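Local coordinates for protein acyl-CoA dehydrogenase (Geobacillus kaustophilus, PDB 2PG0) that probably catalyses, with FAD as cofactor, the alpha-beta dehydrogenation of acyl chains carried as thioesters, as in the acyl-CoA dehydrogenase family, at residues Y270-T275 and R280-Q285; Q288-E293 and M341-G346. One frame throughout, in Å; residues are numbered along the deposited sequence.

Contact 1: residues Y270-T275 and R280-Q285. With FAD (flavin-adenine dinucleotide), chain D.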
loop_
_atom_site.group_PDB
_atom_site.type_symbol
_atom_site.label_atom_id
_atom_site.label_comp_id
_atom_site.label_asym_id
_atom_site.label_seq_id
_atom_site.Cartn_x
_atom_site.Cartn_y
_atom_site.Cartn_z
ATOM N N TYR A 270 0.320 9.973 23.165
ATOM C CA TYR A 270 -0.323 8.808 23.770
ATOM C C TYR A 270 0.631 7.631 23.980
ATOM O O TYR A 270 0.717 7.091 25.083
ATOM C CB TYR A 270 -1.561 8.353 22.985
ATOM C CG TYR A 270 -2.282 7.240 23.706
ATOM C CD1 TYR A 270 -3.121 7.526 24.788
ATOM C CD2 TYR A 270 -2.107 5.899 23.336
ATOM C CE1 TYR A 270 -3.778 6.511 25.477
ATOM C CE2 TYR A 270 -2.764 4.871 24.028
ATOM C CZ TYR A 270 -3.594 5.193 25.096
ATOM O OH TYR A 270 -4.253 4.207 25.804
ATOM N N VAL A 271 1.336 7.229 22.924
ATOM C CA VAL A 271 2.208 6.057 23.003
ATOM C C VAL A 271 3.430 6.289 23.909
ATOM O O VAL A 271 3.986 5.341 24.459
ATOM C CB VAL A 271 2.621 5.505 21.598
ATOM C CG1 VAL A 271 1.393 5.028 20.824
ATOM C CG2 VAL A 271 3.429 6.541 20.794
ATOM N N LYS A 272 3.816 7.551 24.084
ATOM C CA LYS A 272 4.922 7.900 24.983
ATOM C C LYS A 272 4.544 7.725 26.462
ATOM O O LYS A 272 5.415 7.484 27.303
ATOM C CB LYS A 272 5.427 9.322 24.708
ATOM C CG LYS A 272 6.352 9.401 23.488
ATOM C CD LYS A 272 6.899 10.809 23.260
ATOM C CE LYS A 272 8.012 11.154 24.253
ATOM N NZ LYS A 272 8.680 12.452 23.910
ATOM N N GLN A 273 3.247 7.813 26.763
ATOM C CA GLN A 273 2.767 7.713 28.150
ATOM C C GLN A 273 2.092 6.378 28.488
ATOM O O GLN A 273 1.849 6.081 29.660
ATOM C CB GLN A 273 1.819 8.870 28.487
ATOM C CG GLN A 273 2.350 10.276 28.207
ATOM C CD GLN A 273 3.579 10.660 29.031
ATOM O OE1 GLN A 273 4.696 10.749 28.500
ATOM N NE2 GLN A 273 3.377 10.906 30.329
ATOM N N ARG A 274 1.766 5.587 27.471
ATOM C CA ARG A 274 1.114 4.297 27.683
ATOM C C ARG A 274 2.162 3.206 27.900
ATOM O O ARG A 274 3.110 3.089 27.124
ATOM C CB ARG A 274 0.227 3.947 26.478
ATOM C CG ARG A 274 -0.460 2.580 26.562
ATOM C CD ARG A 274 -1.501 2.551 27.673
ATOM N NE ARG A 274 -2.275 1.309 27.681
ATOM C CZ ARG A 274 -3.199 1.010 28.595
ATOM N NH1 ARG A 274 -3.461 1.866 29.579
ATOM N NH2 ARG A 274 -3.864 -0.141 28.522
ATOM N N THR A 275 2.000 2.409 28.951
ATOM C CA THR A 275 2.932 1.305 29.187
ATOM C C THR A 275 2.296 -0.053 28.894
ATOM O O THR A 275 1.113 -0.268 29.181
ATOM C CB THR A 275 3.534 1.315 30.618
ATOM O OG1 THR A 275 2.505 1.042 31.574
ATOM C CG2 THR A 275 4.166 2.663 30.937
ATOM N N ARG A 280 7.244 1.642 27.689
ATOM C CA ARG A 280 6.379 2.604 27.012
ATOM C C ARG A 280 6.103 2.034 25.618
ATOM O O ARG A 280 6.979 1.406 25.011
ATOM C CB ARG A 280 7.041 3.985 26.923
ATOM C CG ARG A 280 7.200 4.694 28.268
ATOM C CD ARG A 280 8.037 5.972 28.168
ATOM N NE ARG A 280 9.456 5.706 27.917
ATOM C CZ ARG A 280 10.096 6.033 26.798
ATOM N NH1 ARG A 280 9.449 6.654 25.818
ATOM N NH2 ARG A 280 11.385 5.745 26.657
ATOM N N VAL A 281 4.880 2.215 25.127
ATOM C CA VAL A 281 4.509 1.689 23.814
ATOM C C VAL A 281 5.423 2.278 22.719
ATOM O O VAL A 281 5.776 1.594 21.755
ATOM C CB VAL A 281 3.002 1.901 23.513
ATOM C CG1 VAL A 281 2.668 1.546 22.069
ATOM C CG2 VAL A 281 2.144 1.046 24.466
ATOM N N SER A 282 5.835 3.527 22.914
ATOM C CA SER A 282 6.749 4.227 22.004
ATOM C C SER A 282 8.153 3.591 21.924
ATOM O O SER A 282 8.964 3.990 21.093
ATOM C CB SER A 282 6.865 5.697 22.417
ATOM O OG SER A 282 7.387 5.816 23.732
ATOM N N GLU A 283 8.431 2.611 22.787
ATOM C CA GLU A 283 9.733 1.936 22.796
ATOM C C GLU A 283 9.787 0.708 21.880
ATOM O O GLU A 283 10.874 0.201 21.576
ATOM C CB GLU A 283 10.142 1.563 24.221
ATOM C CG GLU A 283 10.417 2.761 25.124
ATOM C CD GLU A 283 10.834 2.336 26.516
ATOM O OE1 GLU A 283 11.974 1.851 26.674
ATOM O OE2 GLU A 283 10.022 2.474 27.456
ATOM N N PHE A 284 8.629 0.230 21.432
ATOM C CA PHE A 284 8.602 -0.908 20.509
ATOM C C PHE A 284 8.975 -0.435 19.119
ATOM O O PHE A 284 8.517 0.623 18.672
ATOM C CB PHE A 284 7.229 -1.591 20.524
ATOM C CG PHE A 284 6.903 -2.219 21.846
ATOM C CD1 PHE A 284 7.547 -3.387 22.248
ATOM C CD2 PHE A 284 5.991 -1.618 22.711
ATOM C CE1 PHE A 284 7.265 -3.969 23.497
ATOM C CE2 PHE A 284 5.699 -2.186 23.956
ATOM C CZ PHE A 284 6.335 -3.358 24.347
ATOM N N GLN A 285 9.829 -1.202 18.448
ATOM C CA GLN A 285 10.391 -0.755 17.171
ATOM C C GLN A 285 9.325 -0.520 16.089
ATOM O O GLN A 285 9.414 0.458 15.327
ATOM C CB GLN A 285 11.463 -1.718 16.670
ATOM C CG GLN A 285 12.322 -1.088 15.558
ATOM C CD GLN A 285 13.129 -2.101 14.776
ATOM O OE1 GLN A 285 12.651 -3.197 14.448
ATOM N NE2 GLN A 285 14.372 -1.735 14.457
HETATM P PA FAD D . -3.047 -1.517 24.604
HETATM O O1A FAD D . -2.733 -0.426 25.604
HETATM O O2A FAD D . -2.713 -2.915 25.060
HETATM O O5B FAD D . -2.266 -1.220 23.225
HETATM C C5B FAD D . -2.480 -0.006 22.537
HETATM C C4B FAD D . -1.673 -0.049 21.250
HETATM O O4B FAD D . -0.327 -0.311 21.588
HETATM C C3B FAD D . -2.136 -1.176 20.333
HETATM O O3B FAD D . -2.588 -0.646 19.117
HETATM C C2B FAD D . -0.896 -1.951 19.979
HETATM O O2B FAD D . -0.618 -1.669 18.629
HETATM C C1B FAD D . 0.231 -1.273 20.722
HETATM N N9A FAD D . 1.095 -2.259 21.399
HETATM C C8A FAD D . 0.995 -2.773 22.670
HETATM N N7A FAD D . 2.017 -3.642 22.863
HETATM C C5A FAD D . 2.764 -3.684 21.733
HETATM C C6A FAD D . 3.907 -4.387 21.373
HETATM N N6A FAD D . 4.511 -5.197 22.241
HETATM N N1A FAD D . 4.441 -4.208 20.111
HETATM C C2A FAD D . 3.860 -3.344 19.204
HETATM N N3A FAD D . 2.729 -2.645 19.566
HETATM C C4A FAD D . 2.194 -2.815 20.807
HETATM N N1 FAD D . -11.977 -6.910 26.596
HETATM C C2 FAD D . -12.474 -7.974 27.335
HETATM O O2 FAD D . -11.754 -8.547 28.155
HETATM N N3 FAD D . -13.784 -8.384 27.164
HETATM C C4 FAD D . -14.602 -7.737 26.252
HETATM O O4 FAD D . -15.763 -8.111 26.113
HETATM C C4X FAD D . -14.102 -6.671 25.493
HETATM N N5 FAD D . -14.911 -6.016 24.575
HETATM C C5X FAD D . -14.417 -4.945 23.854
HETATM C C6 FAD D . -15.251 -4.289 22.950
HETATM C C7 FAD D . -14.781 -3.213 22.208
HETATM C C7M FAD D . -15.726 -2.544 21.248
HETATM C C8 FAD D . -13.455 -2.792 22.377
HETATM C C8M FAD D . -12.872 -1.646 21.616
HETATM C C9 FAD D . -12.625 -3.446 23.281
HETATM C C9A FAD D . -13.089 -4.532 24.024
HETATM N N10 FAD D . -12.259 -5.201 24.927
HETATM C C10 FAD D . -12.775 -6.255 25.672
HETATM C "C1'" FAD D . -10.784 -4.869 25.075
HETATM C "C2'" FAD D . -9.885 -5.135 23.857
HETATM O "O2'" FAD D . -9.573 -6.508 23.734
HETATM C "C3'" FAD D . -8.606 -4.306 24.018
HETATM O "O3'" FAD D . -8.912 -2.967 23.680
HETATM C "C4'" FAD D . -7.411 -4.800 23.190
HETATM O "O4'" FAD D . -6.987 -6.076 23.633
HETATM C "C5'" FAD D . -6.206 -3.860 23.273
HETATM O "O5'" FAD D . -5.936 -3.503 24.613
HETATM P P FAD D . -5.834 -1.950 25.005
HETATM O O1P FAD D . -7.075 -1.229 24.549
HETATM O O2P FAD D . -5.597 -1.803 26.491
HETATM O O3P FAD D . -4.588 -1.397 24.136
#

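Contact 2: residues Q288-E293 and M341-G346. With FAD (flavin-adenine dinucleotide), chain D.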
loop_
_atom_site.group_PDB
_atom_site.type_symbol
_atom_site.label_atom_id
_atom_site.label_comp_id
_atom_site.label_asym_id
_atom_site.label_seq_id
_atom_site.Cartn_x
_atom_site.Cartn_y
_atom_site.Cartn_z
ATOM N N GLN A 288 7.871 2.863 16.717
ATOM C CA GLN A 288 8.867 3.848 16.278
ATOM C C GLN A 288 8.886 4.036 14.766
ATOM O O GLN A 288 8.896 5.167 14.283
ATOM C CB GLN A 288 10.257 3.460 16.775
ATOM C CG GLN A 288 10.389 3.510 18.300
ATOM C CD GLN A 288 11.695 2.928 18.818
ATOM O OE1 GLN A 288 12.329 2.091 18.171
ATOM N NE2 GLN A 288 12.086 3.353 20.016
ATOM N N PHE A 289 8.883 2.935 14.023
ATOM C CA PHE A 289 8.920 3.022 12.562
ATOM C C PHE A 289 7.610 3.594 11.997
ATOM O O PHE A 289 7.631 4.416 11.071
ATOM C CB PHE A 289 9.230 1.656 11.944
ATOM C CG PHE A 289 10.704 1.332 11.860
ATOM C CD1 PHE A 289 11.596 1.729 12.862
ATOM C CD2 PHE A 289 11.197 0.595 10.777
ATOM C CE1 PHE A 289 12.968 1.404 12.782
ATOM C CE2 PHE A 289 12.553 0.261 10.690
ATOM C CZ PHE A 289 13.445 0.670 11.695
ATOM N N ARG A 290 6.475 3.170 12.557
ATOM C CA ARG A 290 5.175 3.695 12.124
ATOM C C ARG A 290 5.125 5.198 12.316
ATOM O O ARG A 290 4.679 5.926 11.426
ATOM C CB ARG A 290 4.024 3.000 12.855
ATOM C CG ARG A 290 3.847 1.561 12.378
ATOM C CD ARG A 290 2.959 0.782 13.324
ATOM N NE ARG A 290 1.543 1.055 13.110
ATOM C CZ ARG A 290 0.562 0.368 13.688
ATOM N NH1 ARG A 290 0.848 -0.623 14.523
ATOM N NH2 ARG A 290 -0.706 0.671 13.431
ATOM N N LEU A 291 5.613 5.667 13.465
ATOM C CA LEU A 291 5.665 7.110 13.721
ATOM C C LEU A 291 6.647 7.827 12.791
ATOM O O LEU A 291 6.352 8.924 12.309
ATOM C CB LEU A 291 5.972 7.406 15.188
ATOM C CG LEU A 291 4.836 7.113 16.177
ATOM C CD1 LEU A 291 5.415 7.074 17.586
ATOM C CD2 LEU A 291 3.731 8.151 16.077
ATOM N N ALA A 292 7.797 7.200 12.549
ATOM C CA ALA A 292 8.807 7.744 11.625
ATOM C C ALA A 292 8.223 7.891 10.220
ATOM O O ALA A 292 8.458 8.901 9.549
ATOM C CB ALA A 292 10.043 6.864 11.608
ATOM N N GLU A 293 7.447 6.893 9.789
ATOM C CA GLU A 293 6.809 6.931 8.471
ATOM C C GLU A 293 5.741 8.018 8.393
ATOM O O GLU A 293 5.677 8.753 7.406
ATOM C CB GLU A 293 6.242 5.558 8.079
ATOM C CG GLU A 293 7.321 4.510 7.795
ATOM C CD GLU A 293 6.765 3.173 7.294
ATOM O OE1 GLU A 293 5.584 3.110 6.874
ATOM O OE2 GLU A 293 7.532 2.183 7.308
ATOM N N MET A 341 -5.930 5.810 15.311
ATOM C CA MET A 341 -6.940 5.027 16.030
ATOM C C MET A 341 -6.327 3.723 16.541
ATOM O O MET A 341 -6.441 3.410 17.728
ATOM C CB MET A 341 -8.201 4.737 15.195
ATOM C CG MET A 341 -9.310 3.997 16.020
ATOM S SD MET A 341 -10.693 3.368 15.027
ATOM C CE MET A 341 -11.639 4.886 15.004
ATOM N N GLN A 342 -5.661 2.989 15.648
ATOM C CA GLN A 342 -5.091 1.677 15.981
ATOM C C GLN A 342 -4.071 1.752 17.115
ATOM O O GLN A 342 -4.087 0.930 18.032
ATOM C CB GLN A 342 -4.468 1.010 14.749
ATOM C CG GLN A 342 -3.970 -0.445 14.994
ATOM C CD GLN A 342 -5.094 -1.451 15.258
ATOM O OE1 GLN A 342 -6.251 -1.207 14.917
ATOM N NE2 GLN A 342 -4.749 -2.594 15.863
ATOM N N LEU A 343 -3.200 2.752 17.062
ATOM C CA LEU A 343 -2.167 2.892 18.078
ATOM C C LEU A 343 -2.694 3.310 19.455
ATOM O O LEU A 343 -1.975 3.197 20.451
ATOM C CB LEU A 343 -1.051 3.816 17.590
ATOM C CG LEU A 343 -0.174 3.194 16.498
ATOM C CD1 LEU A 343 0.690 4.257 15.820
ATOM C CD2 LEU A 343 0.685 2.044 17.060
ATOM N N HIS A 344 -3.942 3.789 19.512
ATOM C CA HIS A 344 -4.584 4.106 20.797
ATOM C C HIS A 344 -5.235 2.868 21.458
ATOM O O HIS A 344 -5.723 2.934 22.597
ATOM C CB HIS A 344 -5.637 5.212 20.622
ATOM C CG HIS A 344 -5.082 6.605 20.573
ATOM N ND1 HIS A 344 -4.402 7.100 19.480
ATOM C CD2 HIS A 344 -5.151 7.622 21.465
ATOM C CE1 HIS A 344 -4.054 8.355 19.713
ATOM N NE2 HIS A 344 -4.501 8.698 20.909
ATOM N N GLY A 345 -5.249 1.744 20.745
ATOM C CA GLY A 345 -5.963 0.553 21.213
ATOM C C GLY A 345 -7.454 0.827 21.332
ATOM O O GLY A 345 -8.009 1.582 20.541
ATOM N N GLY A 346 -8.101 0.220 22.329
ATOM C CA GLY A 346 -9.538 0.410 22.560
ATOM C C GLY A 346 -9.918 1.873 22.744
ATOM O O GLY A 346 -11.008 2.294 22.352
HETATM P PA FAD D . -3.047 -1.517 24.604
HETATM O O1A FAD D . -2.733 -0.426 25.604
HETATM O O2A FAD D . -2.713 -2.915 25.060
HETATM O O5B FAD D . -2.266 -1.220 23.225
HETATM C C5B FAD D . -2.480 -0.006 22.537
HETATM C C4B FAD D . -1.673 -0.049 21.250
HETATM O O4B FAD D . -0.327 -0.311 21.588
HETATM C C3B FAD D . -2.136 -1.176 20.333
HETATM O O3B FAD D . -2.588 -0.646 19.117
HETATM C C2B FAD D . -0.896 -1.951 19.979
HETATM O O2B FAD D . -0.618 -1.669 18.629
HETATM C C1B FAD D . 0.231 -1.273 20.722
HETATM N N9A FAD D . 1.095 -2.259 21.399
HETATM C C8A FAD D . 0.995 -2.773 22.670
HETATM N N7A FAD D . 2.017 -3.642 22.863
HETATM C C5A FAD D . 2.764 -3.684 21.733
HETATM C C6A FAD D . 3.907 -4.387 21.373
HETATM N N6A FAD D . 4.511 -5.197 22.241
HETATM N N1A FAD D . 4.441 -4.208 20.111
HETATM C C2A FAD D . 3.860 -3.344 19.204
HETATM N N3A FAD D . 2.729 -2.645 19.566
HETATM C C4A FAD D . 2.194 -2.815 20.807
HETATM N N1 FAD D . -11.977 -6.910 26.596
HETATM C C2 FAD D . -12.474 -7.974 27.335
HETATM O O2 FAD D . -11.754 -8.547 28.155
HETATM N N3 FAD D . -13.784 -8.384 27.164
HETATM C C4 FAD D . -14.602 -7.737 26.252
HETATM O O4 FAD D . -15.763 -8.111 26.113
HETATM C C4X FAD D . -14.102 -6.671 25.493
HETATM N N5 FAD D . -14.911 -6.016 24.575
HETATM C C5X FAD D . -14.417 -4.945 23.854
HETATM C C6 FAD D . -15.251 -4.289 22.950
HETATM C C7 FAD D . -14.781 -3.213 22.208
HETATM C C7M FAD D . -15.726 -2.544 21.248
HETATM C C8 FAD D . -13.455 -2.792 22.377
HETATM C C8M FAD D . -12.872 -1.646 21.616
HETATM C C9 FAD D . -12.625 -3.446 23.281
HETATM C C9A FAD D . -13.089 -4.532 24.024
HETATM N N10 FAD D . -12.259 -5.201 24.927
HETATM C C10 FAD D . -12.775 -6.255 25.672
HETATM C "C1'" FAD D . -10.784 -4.869 25.075
HETATM C "C2'" FAD D . -9.885 -5.135 23.857
HETATM O "O2'" FAD D . -9.573 -6.508 23.734
HETATM C "C3'" FAD D . -8.606 -4.306 24.018
HETATM O "O3'" FAD D . -8.912 -2.967 23.680
HETATM C "C4'" FAD D . -7.411 -4.800 23.190
HETATM O "O4'" FAD D . -6.987 -6.076 23.633
HETATM C "C5'" FAD D . -6.206 -3.860 23.273
HETATM O "O5'" FAD D . -5.936 -3.503 24.613
HETATM P P FAD D . -5.834 -1.950 25.005
HETATM O O1P FAD D . -7.075 -1.229 24.549
HETATM O O2P FAD D . -5.597 -1.803 26.491
HETATM O O3P FAD D . -4.588 -1.397 24.136
#

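Contact 1: residues Y270-T275 and R280-Q285
Val271 and Arg274, at the end of helix 237-273, meet the 3-10 segment 281-283 through two backbone hydrogen bonds, Ser282 N to Val271 O (3.0 Å) and Val281 N to Arg274 O (2.8 Å). The second is the straighter, and its donor lies nearly on the line of the carbonyl. Thr275 and Arg280 form an antiparallel non-hydrogen-bonded pair, and their side chains diverge. Val281 points at the helix end and uses both of its branches. CG1 meets Val271 CG1 at 3.9 Å, the two side chains crossing at about a right angle. CG2 packs on Arg274 CG at 3.7 Å. Val287 of helix 285-313 touches both valines. Arg274 has CG anti to its backbone nitrogen (chi1 177°) and its chain is bent at chi2, which carries the guanidinium to the FAD pyrophosphate. NE donates to FAD O1A at 2.7 Å, with a weak second bond from NH2 to the same oxygen. NH1 binds Pro132 O of the third subunit. Ser282 OG lies beside Lys272 CG and is hydrogen-bonded to Leu385 O of the second subunit, as is Arg280 NH1. Glu283 OE2 accepts a bond from Arg280 N at 2.9 Å. The amino nitrogen N6A of the FAD adenine lies over one face of the Phe284 ring, 3.2 Å above its plane and over its centre. The arrangement is a beta-hairpin between two antiparallel helices of the C-terminal domain, forming part of the FAD site at a subunit interface.

Contact 2: residues Q288-E293 and M341-G346
Arg290 reaches from helix 285-313 to the end of helix 319-343 and lays its guanidinium over Leu343. Leu343 CD2 sits 3.7 Å above the guanidinium plane, over its centre. The nearest guanidinium nitrogen to this methyl is Arg290 NH1. Gln342 comes from another direction. Its CG lies at the edge, in the plane, 3.8 Å from Arg290 NH2. The Gln342 amide is nearly parallel to the guanidinium, their planes 18° apart. The Arg290 chain bends at chi3 (80°), which turns the flat group against the leucine. No hydrogen bond joins the two segments, and the polar ends have other partners. Arg290 NE forms a salt bridge with Glu339, and NH1 forms one with Glu373 of the third subunit. Gln342 NE2 donates to the same Glu373. These bonds probably fix the rotation of both flat groups. The backbone beyond the side chains holds FAD. Gln342 O lies beside the ribose hydroxyl FAD O3B, though so closely that the modelled separation is doubtful. Gly346 N donates to the phosphate oxygen FAD O1P at 2.8 Å. Gly345, with positive phi, turns the chain out of helical geometry as it passes the pyrophosphate. This is helix packing in the C-terminal helical domain, where the end of helix 319-343 forms part of the FAD site at a subunit interface.

How the contacts relate
The chain enters contact 1 at the end of helix 237-273. It turns through the short strands 275-276 and 279-280 and closes this small loop at 280-285. Helix 285-313 starts there and soon brings in 288-293, the first half of contact 2. Contact 2 closes only after the rest of that helix and nearly all of helix 319-343. The two loops follow in series, neither nested nor crossed. Their centres are about 9 Å apart. Val271 packs on Leu291, and the ring of Tyr270 stacks on that of His344. Three helices of the C-terminal domain are thus tied together beside one FAD, and both contacts also touch the second subunit.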